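Local coordinates for 4-hydroxybutyrate CoA-transferase (Porphyromonas gingivalis, PDB 3D3U), which probably transfers coenzyme A between acyl-CoA thioesters and carboxylates such as acetate or 4-hydroxybutyrate, at residues A407-T411 / E423-R427. Numbering follows the deposited sequence.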
# COMPACT_ATOMS: atom_id res chain seq x y z
N ALA A 407 -0.94 -26.32 -15.66
CA ALA A 407 -1.91 -27.19 -15.02
C ALA A 407 -1.30 -28.05 -13.89
O ALA A 407 -1.71 -27.99 -12.67
CB ALA A 407 -2.51 -28.10 -16.08
N GLU A 408 -0.32 -28.87 -14.30
CA GLU A 408 0.13 -29.88 -13.42
C GLU A 408 1.37 -29.45 -12.56
O GLU A 408 1.66 -30.05 -11.54
CB GLU A 408 0.06 -31.27 -14.11
CG GLU A 408 1.32 -31.97 -14.50
CD GLU A 408 2.20 -31.10 -15.38
OE1 GLU A 408 2.70 -31.62 -16.44
OE2 GLU A 408 2.39 -29.91 -15.03
N ALA A 409 2.00 -28.34 -12.91
CA ALA A 409 3.19 -28.01 -12.21
C ALA A 409 2.62 -27.39 -10.96
O ALA A 409 3.25 -27.38 -9.86
CB ALA A 409 3.98 -27.03 -12.99
N LEU A 410 1.43 -26.81 -11.13
CA LEU A 410 0.69 -26.17 -10.04
C LEU A 410 0.18 -27.26 -9.12
O LEU A 410 0.36 -27.19 -7.89
CB LEU A 410 -0.56 -25.51 -10.58
CG LEU A 410 -0.84 -24.03 -10.50
CD1 LEU A 410 -0.04 -23.43 -9.36
CD2 LEU A 410 -0.49 -23.35 -11.82
N THR A 411 -0.48 -28.26 -9.73
CA THR A 411 -1.10 -29.34 -8.98
C THR A 411 -0.09 -29.97 -8.03
O THR A 411 -0.43 -30.42 -6.95
CB THR A 411 -1.62 -30.41 -9.95
OG1 THR A 411 -2.80 -29.94 -10.58
CG2 THR A 411 -2.00 -31.71 -9.22
N GLU A 423 -5.70 -33.76 -10.36
CA GLU A 423 -5.01 -34.48 -11.38
C GLU A 423 -6.03 -35.15 -12.28
O GLU A 423 -5.80 -35.37 -13.49
CB GLU A 423 -4.16 -35.56 -10.73
CG GLU A 423 -3.02 -36.06 -11.59
CD GLU A 423 -1.99 -34.97 -11.85
OE1 GLU A 423 -1.19 -34.66 -10.91
OE2 GLU A 423 -1.98 -34.39 -12.99
N GLU A 424 -7.14 -35.52 -11.66
CA GLU A 424 -8.33 -36.01 -12.34
C GLU A 424 -8.79 -35.01 -13.42
O GLU A 424 -9.03 -35.40 -14.55
CB GLU A 424 -9.40 -36.22 -11.28
CG GLU A 424 -10.54 -37.10 -11.68
CD GLU A 424 -10.05 -38.33 -12.38
OE1 GLU A 424 -9.51 -39.23 -11.69
OE2 GLU A 424 -10.23 -38.38 -13.62
N GLU A 425 -8.85 -33.72 -13.09
CA GLU A 425 -9.31 -32.68 -14.01
C GLU A 425 -8.43 -32.54 -15.24
O GLU A 425 -8.95 -32.41 -16.33
CB GLU A 425 -9.43 -31.32 -13.30
CG GLU A 425 -10.57 -30.44 -13.78
CD GLU A 425 -11.90 -31.05 -13.40
OE1 GLU A 425 -12.06 -31.31 -12.18
OE2 GLU A 425 -12.75 -31.34 -14.29
N ILE A 426 -7.10 -32.52 -15.05
CA ILE A 426 -6.14 -32.45 -16.16
C ILE A 426 -6.39 -33.57 -17.14
O ILE A 426 -6.38 -33.33 -18.34
CB ILE A 426 -4.67 -32.56 -15.67
CG1 ILE A 426 -4.32 -31.29 -14.92
CG2 ILE A 426 -3.65 -32.88 -16.85
CD1 ILE A 426 -2.87 -31.24 -14.50
N ARG A 427 -6.60 -34.78 -16.63
CA ARG A 427 -6.83 -35.92 -17.48
C ARG A 427 -8.02 -35.61 -18.40
O ARG A 427 -7.89 -35.81 -19.62
CB ARG A 427 -7.00 -37.21 -16.66
CG ARG A 427 -5.83 -38.25 -16.78
CD ARG A 427 -5.48 -38.75 -18.23
NE ARG A 427 -5.61 -40.21 -18.42
CZ ARG A 427 -5.72 -40.84 -19.62
NH1 ARG A 427 -5.88 -42.16 -19.69
NH2 ARG A 427 -5.70 -40.13 -20.76
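Ile426 reaches across to helix 403-413 with its CD1 methyl, which lies 3.5 Å from CB of Ala407. The chain continues straight past CG1 (chi2 -175°), so CD1, at its end, is the atom that reaches helix 403-413, while CG1 follows behind at 3.8 Å from the same Ala407 CB. One helical turn on, Thr411 borders this contact: its OG1 is 4.1 Å from Ile426 CD1, and the two side chains run past each other in opposite directions. The one apolar side-chain pair across the contact is thus Ile426 on Ala407, with the Thr411 hydroxyl at its border.

Next to it, Glu423 supplies the polar edge. Its CG stands anti to the backbone N and the chain then bends, bringing the carboxylate over toward helix 403-413. There OE1 sits 3.5 Å from the Thr411 methyl, CG2, and OE2 faces CB of Glu408. These are van der Waals contacts. The carboxylate of Glu408 turns away from the interface, leaving its OE1 6.4 Å from OE2 of Glu423, a separation that should ease any repulsion between the two acids.

Behind this shell, the Thr411 hydroxyl is tied to its own helix. OG1 donates to Ala407 O at 3.1 Å, with a C=O...O angle of 137°, and the backbone N of Thr411 binds the same oxygen from the other face of the carbonyl. The hydroxyl is thereby satisfied locally, and CG2 is presented to Glu423.

The two segments run antiparallel, at 172°, with axes 10.1 Å apart. Their helices, 403-413 and 418-427, are the chain's last two and form a hairpin following strand 394-397, outermost in the mixed sheet; Leu410 packs on Leu398 just after that strand, and Thr411 and Glu425 both touch Leu318, beside strand 316-317.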